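Local coordinates for protein polyhedrin (Orgyia pseudotsugata cypovirus 5, PDB 5A8V) that forms the crystalline matrix of the viral occlusion bodies, which shelter cypovirus particles outside the host until insect larvae ingest them, at residues I30-V35 with Y46-T51; V53-L58 with G191-R196; Q61-P66 with G105-M110. All coordinates share one frame; numbering follows the deposited sequence.

Contact 1 (I30-V35 with Y46-T51); sequences INVTVV and YNWQGT
The side chain of Asn47 reaches Thr33 because its CG stands anti to the backbone N, with chi1 at 171°. On Thr33, OG1 lies anti to the carbonyl carbon, beside the backbone N (chi1 -48°). Asn47 ND2 then donates to Thr33 OG1 over 2.8 Å, and the hydroxyl lies close to the plane of the amide. The same ND2 makes a long, weak bond to Asn31 OD1. The amide planes of Asn31 and Asn47 are nearly coplanar, 13° apart. Asn31 OD1 also rests on the aliphatic CG of Gln49, at 3.3 Å. The far end of Gln49 turns to another subunit, where its NE2 bonds Gly132 O of the second subunit.

Ile30, Val32, Val34, Tyr46 and Trp48 occupy the other face. The Trp48 ring turns its edge to the neighbouring strand. Val34 CG2 touches CZ3 of Trp48 at 3.5 Å. Val32 O sits in the ring plane, beside CE3 of Trp48. That oxygen also accepts the Trp48 N-H over 2.8 Å. Phe192 meets the Trp48 ring edge-to-face, from the smaller sheet.

The backbones pair at Ile30-Gly50, Val32-Trp48 and Val34-Tyr46, each with two hydrogen bonds. The non-hydrogen-bonded pairs are Asn31-Gln49 and Thr33-Asn47. Strand 30-35 also bonds strand 109-115 on its other edge. This is an antiparallel beta hairpin, formed by strands 30-37 and 43-50 within the larger sheet, with a polar face toward the second subunit and an apolar face toward the smaller sheet.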
# COMPACT_ATOMS: atom_id res chain seq x y z
N ILE A 30 7.59 16.93 2.60
CA ILE A 30 8.89 16.30 2.73
C ILE A 30 8.91 15.25 1.64
O ILE A 30 7.86 14.68 1.33
CB ILE A 30 9.07 15.66 4.11
CG1 ILE A 30 9.41 16.74 5.14
CG2 ILE A 30 10.18 14.64 4.08
CD1 ILE A 30 9.22 16.31 6.56
N ASN A 31 10.08 15.03 1.04
CA ASN A 31 10.20 14.08 -0.07
C ASN A 31 11.26 13.00 0.15
O ASN A 31 12.36 13.28 0.59
CB ASN A 31 10.47 14.81 -1.39
CG ASN A 31 9.24 15.53 -1.91
OD1 ASN A 31 8.55 15.04 -2.81
ND2 ASN A 31 8.94 16.68 -1.33
N VAL A 32 10.89 11.77 -0.15
CA VAL A 32 11.81 10.65 -0.10
C VAL A 32 11.93 10.06 -1.50
O VAL A 32 10.93 9.62 -2.07
CB VAL A 32 11.32 9.58 0.88
CG1 VAL A 32 12.29 8.40 0.91
CG2 VAL A 32 11.17 10.19 2.25
N THR A 33 13.12 10.07 -2.06
CA THR A 33 13.29 9.50 -3.39
C THR A 33 14.28 8.34 -3.41
O THR A 33 15.38 8.43 -2.87
CB THR A 33 13.67 10.54 -4.45
OG1 THR A 33 12.79 11.67 -4.34
CG2 THR A 33 13.53 9.95 -5.83
N VAL A 34 13.84 7.25 -4.03
CA VAL A 34 14.69 6.10 -4.27
C VAL A 34 14.98 6.07 -5.76
O VAL A 34 14.06 5.95 -6.57
CB VAL A 34 13.97 4.80 -3.85
CG1 VAL A 34 14.67 3.57 -4.42
CG2 VAL A 34 13.85 4.73 -2.33
N VAL A 35 16.25 6.19 -6.12
CA VAL A 35 16.67 6.06 -7.50
C VAL A 35 17.47 4.77 -7.68
O VAL A 35 18.58 4.64 -7.18
CB VAL A 35 17.54 7.26 -7.95
CG1 VAL A 35 17.96 7.10 -9.40
CG2 VAL A 35 16.78 8.56 -7.77
N TYR A 46 11.39 6.23 -7.64
CA TYR A 46 10.22 6.16 -6.77
C TYR A 46 10.29 7.35 -5.83
O TYR A 46 11.27 7.52 -5.12
CB TYR A 46 10.21 4.88 -5.93
CG TYR A 46 9.97 3.62 -6.71
CD1 TYR A 46 8.68 3.17 -6.95
CD2 TYR A 46 11.03 2.86 -7.17
CE1 TYR A 46 8.46 2.00 -7.66
CE2 TYR A 46 10.82 1.68 -7.87
CZ TYR A 46 9.53 1.26 -8.11
OH TYR A 46 9.32 0.09 -8.81
N ASN A 47 9.25 8.17 -5.82
CA ASN A 47 9.23 9.37 -5.01
C ASN A 47 8.01 9.41 -4.11
O ASN A 47 6.89 9.47 -4.59
CB ASN A 47 9.28 10.61 -5.91
CG ASN A 47 9.06 11.90 -5.14
OD1 ASN A 47 7.99 12.51 -5.22
ND2 ASN A 47 10.07 12.32 -4.39
N TRP A 48 8.23 9.35 -2.79
CA TRP A 48 7.16 9.47 -1.81
C TRP A 48 7.06 10.88 -1.25
O TRP A 48 8.08 11.55 -1.07
CB TRP A 48 7.39 8.53 -0.64
CG TRP A 48 7.33 7.08 -0.97
CD1 TRP A 48 6.27 6.23 -0.77
CD2 TRP A 48 8.39 6.29 -1.51
NE1 TRP A 48 6.61 4.96 -1.16
CE2 TRP A 48 7.90 4.97 -1.63
CE3 TRP A 48 9.69 6.57 -1.92
CZ2 TRP A 48 8.68 3.93 -2.14
CZ3 TRP A 48 10.47 5.53 -2.42
CH2 TRP A 48 9.96 4.23 -2.53
N GLN A 49 5.84 11.32 -0.95
CA GLN A 49 5.60 12.62 -0.32
C GLN A 49 4.82 12.46 0.98
O GLN A 49 4.00 11.56 1.10
CB GLN A 49 4.76 13.52 -1.23
CG GLN A 49 5.40 13.94 -2.52
CD GLN A 49 4.49 14.86 -3.30
OE1 GLN A 49 4.19 15.98 -2.87
NE2 GLN A 49 4.01 14.39 -4.45
N GLY A 50 5.05 13.36 1.94
CA GLY A 50 4.31 13.33 3.18
C GLY A 50 4.48 14.63 3.94
O GLY A 50 5.20 15.53 3.49
N THR A 51 3.81 14.74 5.08
CA THR A 51 3.88 15.96 5.89
C THR A 51 4.61 15.73 7.22
O THR A 51 5.53 16.47 7.55
CB THR A 51 2.47 16.56 6.16
OG1 THR A 51 1.58 15.52 6.59
CG2 THR A 51 1.90 17.20 4.90

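Contact 2 (V53-L58 with G191-R196); sequences VIAGSL and GFEVYR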
# COMPACT_ATOMS: atom_id res chain seq x y z
N VAL A 53 5.32 12.22 8.45
CA VAL A 53 6.07 10.98 8.39
C VAL A 53 5.95 10.38 7.00
O VAL A 53 4.86 10.29 6.44
CB VAL A 53 5.60 9.98 9.48
CG1 VAL A 53 4.14 9.59 9.26
CG2 VAL A 53 6.50 8.74 9.52
N ILE A 54 7.09 10.01 6.44
CA ILE A 54 7.11 9.32 5.16
C ILE A 54 7.74 7.94 5.37
O ILE A 54 8.90 7.83 5.78
CB ILE A 54 7.87 10.12 4.07
CG1 ILE A 54 7.40 11.57 4.02
CG2 ILE A 54 7.68 9.47 2.70
CD1 ILE A 54 7.85 12.42 5.22
N ALA A 55 6.96 6.90 5.11
CA ALA A 55 7.41 5.53 5.29
C ALA A 55 7.07 4.72 4.03
O ALA A 55 6.11 5.02 3.33
CB ALA A 55 6.74 4.91 6.50
N GLY A 56 7.85 3.69 3.76
CA GLY A 56 7.58 2.85 2.62
C GLY A 56 8.57 1.72 2.49
O GLY A 56 9.43 1.53 3.34
N SER A 57 8.47 0.97 1.40
CA SER A 57 9.36 -0.15 1.18
C SER A 57 9.28 -0.56 -0.27
O SER A 57 8.35 -0.17 -0.98
CB SER A 57 8.97 -1.32 2.08
OG SER A 57 7.70 -1.84 1.70
N LEU A 58 10.25 -1.35 -0.72
CA LEU A 58 10.25 -1.90 -2.06
C LEU A 58 10.67 -3.35 -1.96
O LEU A 58 11.76 -3.63 -1.48
CB LEU A 58 11.25 -1.15 -2.95
CG LEU A 58 10.96 0.31 -3.30
CD1 LEU A 58 12.08 0.90 -4.13
CD2 LEU A 58 9.62 0.45 -4.02
N GLY A 191 13.25 -0.96 3.27
CA GLY A 191 12.19 -0.27 3.98
C GLY A 191 12.76 1.03 4.53
O GLY A 191 13.95 1.10 4.85
N PHE A 192 11.93 2.06 4.64
CA PHE A 192 12.45 3.34 5.12
C PHE A 192 11.44 4.12 5.97
O PHE A 192 10.24 3.92 5.84
CB PHE A 192 12.94 4.20 3.94
CG PHE A 192 11.82 4.80 3.12
CD1 PHE A 192 11.18 5.95 3.54
CD2 PHE A 192 11.42 4.21 1.94
CE1 PHE A 192 10.16 6.50 2.79
CE2 PHE A 192 10.40 4.75 1.19
CZ PHE A 192 9.77 5.89 1.61
N GLU A 193 11.95 5.00 6.82
CA GLU A 193 11.10 5.90 7.62
C GLU A 193 11.77 7.25 7.72
O GLU A 193 12.93 7.36 8.13
CB GLU A 193 10.85 5.33 9.02
CG GLU A 193 10.15 3.98 9.04
CD GLU A 193 10.07 3.36 10.42
OE1 GLU A 193 10.58 3.97 11.39
OE2 GLU A 193 9.49 2.26 10.54
N VAL A 194 11.04 8.29 7.34
CA VAL A 194 11.57 9.64 7.35
C VAL A 194 10.62 10.52 8.15
O VAL A 194 9.39 10.40 8.03
CB VAL A 194 11.80 10.18 5.92
CG1 VAL A 194 11.97 11.68 5.91
CG2 VAL A 194 13.01 9.49 5.28
N TYR A 195 11.18 11.39 8.98
CA TYR A 195 10.38 12.13 9.95
C TYR A 195 10.52 13.63 9.84
O TYR A 195 11.60 14.16 9.57
CB TYR A 195 10.74 11.68 11.37
CG TYR A 195 10.46 10.22 11.62
CD1 TYR A 195 11.40 9.25 11.28
CD2 TYR A 195 9.25 9.81 12.16
CE1 TYR A 195 11.14 7.90 11.50
CE2 TYR A 195 8.98 8.47 12.38
CZ TYR A 195 9.93 7.52 12.05
OH TYR A 195 9.66 6.19 12.28
N ARG A 196 9.40 14.30 10.06
CA ARG A 196 9.32 15.75 10.06
C ARG A 196 10.17 16.33 11.19
O ARG A 196 10.13 15.83 12.31
CB ARG A 196 7.85 16.16 10.21
CG ARG A 196 7.60 17.55 10.79
CD ARG A 196 7.89 18.65 9.78
NE ARG A 196 7.17 18.48 8.51
CZ ARG A 196 7.38 19.26 7.45
NH1 ARG A 196 8.27 20.24 7.54
NH2 ARG A 196 6.72 19.06 6.32
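The ring of Phe192 lies flat over the backbone of Gly56, where the partner strand has no side chain. Gly56 N is 3.6 Å above the ring plane, over its centre. Gly56 CA adds a CH-pi contact, 4.1 Å from the centroid of the Phe192 ring. The ring reaches this hollow because CG of Phe192 sits between the backbone N and the carbonyl carbon, with chi1 at 74°. The glycine lets the ring lie directly on the backbone. Ile54 closes one end of the hollow. Its CG2 meets the ring edge in plane, 3.9 Å from Phe192 CE1. The next bump along this face is Val194, whose CG1 is 4.2 Å from CD1 of Ile54.

The two strands belong to a three-stranded antiparallel sheet, with 53-58 at one edge and 189-195 in the middle. Ile54-Val194 and Gly56-Phe192 are its hydrogen-bonded pairs here. The bond from Val194 N to Ile54 O is short, at 2.7 Å.

On the reverse face Val53 and Tyr195 lie side by side, and CG2 of Val53 is 3.8 Å from CE2 of Tyr195. The small Ala55 faces Glu193, which leads its carboxylate away from the strand pair. Tyr195 OH gives a 2.6 Å bond to Glu193 OE1, met from above the carboxylate plane. Arg124 and Arg126 make salt bridges to the same carboxylate, and Ser219 of the third subunit bonds its OE2. Ala215 of that subunit packs on Val53, Glu193 and Tyr195.

Contact 3 (Q61-P66 with G105-M110); sequences QLMKFP and GDPYAM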
# COMPACT_ATOMS: atom_id res chain seq x y z
N GLN A 61 10.05 -7.36 -6.59
CA GLN A 61 9.17 -7.09 -7.72
C GLN A 61 9.30 -5.64 -8.19
O GLN A 61 9.18 -5.36 -9.38
CB GLN A 61 7.71 -7.39 -7.38
CG GLN A 61 7.31 -8.85 -7.51
CD GLN A 61 7.54 -9.64 -6.23
OE1 GLN A 61 8.30 -9.22 -5.35
NE2 GLN A 61 6.90 -10.80 -6.14
N LEU A 62 9.54 -4.73 -7.26
CA LEU A 62 9.66 -3.31 -7.59
C LEU A 62 11.11 -2.81 -7.62
O LEU A 62 11.40 -1.76 -8.18
CB LEU A 62 8.82 -2.44 -6.65
CG LEU A 62 7.30 -2.52 -6.79
CD1 LEU A 62 6.60 -1.66 -5.73
CD2 LEU A 62 6.84 -2.13 -8.20
N MSE A 63 12.02 -3.56 -7.00
CA MSE A 63 13.44 -3.23 -7.08
C MSE A 63 13.97 -3.51 -8.49
O MSE A 63 14.85 -2.80 -8.99
CB MSE A 63 14.24 -4.05 -6.07
CG MSE A 63 13.92 -3.74 -4.64
SE MSE A 63 14.66 -2.02 -4.08
CE MSE A 63 16.55 -2.48 -4.29
N LYS A 64 13.44 -4.55 -9.11
CA LYS A 64 13.86 -4.93 -10.45
C LYS A 64 13.23 -4.07 -11.54
O LYS A 64 12.23 -3.39 -11.33
CB LYS A 64 13.53 -6.40 -10.71
CG LYS A 64 12.10 -6.67 -11.15
CD LYS A 64 11.87 -8.16 -11.30
CE LYS A 64 10.47 -8.47 -11.77
NZ LYS A 64 10.26 -8.13 -13.21
N PHE A 65 13.83 -4.11 -12.72
CA PHE A 65 13.25 -3.50 -13.91
C PHE A 65 13.26 -4.53 -15.03
O PHE A 65 14.23 -5.26 -15.18
CB PHE A 65 14.04 -2.26 -14.31
CG PHE A 65 13.52 -1.61 -15.55
CD1 PHE A 65 12.37 -0.83 -15.51
CD2 PHE A 65 14.15 -1.80 -16.77
CE1 PHE A 65 11.87 -0.24 -16.66
CE2 PHE A 65 13.65 -1.22 -17.91
CZ PHE A 65 12.51 -0.43 -17.86
N PRO A 66 12.17 -4.61 -15.81
CA PRO A 66 10.95 -3.84 -15.63
C PRO A 66 10.03 -4.51 -14.62
O PRO A 66 10.39 -5.55 -14.07
CB PRO A 66 10.33 -3.85 -17.03
CG PRO A 66 10.75 -5.16 -17.59
CD PRO A 66 12.10 -5.47 -17.00
N GLY A 105 17.97 -6.42 -15.30
CA GLY A 105 17.04 -5.65 -14.51
C GLY A 105 17.21 -5.73 -13.00
O GLY A 105 16.35 -5.28 -12.25
N ASP A 106 18.32 -6.32 -12.55
CA ASP A 106 18.68 -6.29 -11.13
C ASP A 106 19.55 -5.06 -10.90
O ASP A 106 20.63 -4.97 -11.46
CB ASP A 106 19.45 -7.56 -10.74
CG ASP A 106 18.56 -8.79 -10.66
OD1 ASP A 106 17.41 -8.68 -10.17
OD2 ASP A 106 19.00 -9.87 -11.11
N PRO A 107 19.08 -4.11 -10.08
CA PRO A 107 19.85 -2.87 -9.95
C PRO A 107 21.22 -3.14 -9.34
O PRO A 107 21.37 -4.09 -8.59
CB PRO A 107 18.97 -2.01 -9.03
CG PRO A 107 18.16 -2.98 -8.25
CD PRO A 107 17.93 -4.16 -9.16
N TYR A 108 22.22 -2.32 -9.67
CA TYR A 108 23.55 -2.51 -9.11
C TYR A 108 23.82 -1.47 -8.03
O TYR A 108 24.80 -1.58 -7.27
CB TYR A 108 24.64 -2.41 -10.18
CG TYR A 108 24.86 -1.02 -10.69
CD1 TYR A 108 24.13 -0.53 -11.77
CD2 TYR A 108 25.79 -0.18 -10.09
CE1 TYR A 108 24.32 0.75 -12.24
CE2 TYR A 108 25.99 1.11 -10.56
CZ TYR A 108 25.25 1.58 -11.64
OH TYR A 108 25.43 2.86 -12.11
N ALA A 109 22.97 -0.46 -7.96
CA ALA A 109 23.18 0.60 -6.98
C ALA A 109 21.94 1.43 -6.76
O ALA A 109 20.98 1.38 -7.54
CB ALA A 109 24.35 1.48 -7.39
N MSE A 110 21.96 2.21 -5.70
CA MSE A 110 20.81 2.99 -5.32
C MSE A 110 21.25 4.33 -4.77
O MSE A 110 22.25 4.41 -4.03
CB MSE A 110 20.02 2.24 -4.24
CG MSE A 110 18.89 3.02 -3.61
SE MSE A 110 18.13 2.03 -2.09
CE MSE A 110 19.68 2.06 -0.91
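Gly105 O takes the backbone N-H of Phe65 in the one hydrogen bond between the two segments, 2.8 Å long. The donor lies in the carbonyl plane, on a lone pair, and the N-H...O angle is 158°. Lys64 meets the same oxygen with carbon atoms: its CA makes a CA-H...O contact, and its CB lies 3.4 Å from Gly105 O. In return, Gly105 CA makes a CA-H...O contact with Phe65 O.

Pro107 continues the contact toward the helix. Its CG and CD both press against the carbonyl oxygen of Met63, with CD 3.4 Å from Met63 O. That oxygen accepts a hydrogen bond from Tyr38 OH. Met63, a selenomethionine, brings its terminal CE to 4.3 Å from Pro107 CG.

With CG between the backbone N and the carbonyl carbon, and a bend at the last torsion (chi4 73°), Lys64 brings NZ to 2.7 Å from Pro66 O. Ile77 O takes a second bond from the ammonium. The peptide bond before Pro66 is cis. Pro66 CB lies over one face of the Phe65 ring, and the ring of Trp79 meets Phe65 at about 90°. The carboxylate of Asp106 is held by a salt bridge to Arg60 and by hydrogen bonds from His86 and the backbone N of Gly103.

The contact joins the C-terminal end of helix 60-63, and the loop after it, to the loop leading into strand 109-115. That strand lies between strands 30-37 and 169-178 in the larger sheet, and Met63 also packs on Leu36 of strand 30-37.

Contacts 1 and 2 lie in two different sheets, with centres 8 Å apart, and their apolar faces pack together. Ile30 CG2 is 3.4 Å from Ile54 CD1, and Val32 CG1 is 3.4 Å from Phe192 CE1. Thr51 O probably accepts a hydrogen bond from Arg196 NE, near the short link between strands 43-50 and 53-58. Contact 3 is farther off, with its centre about 18 Å from that of contact 1 and about 19 Å from that of contact 2. It still touches both: Tyr46 OH probably bonds Leu62 O, and Leu58 CB is 3.7 Å from Met63 SE. Contacts 1 and 2 also border different subunits, the second and the third.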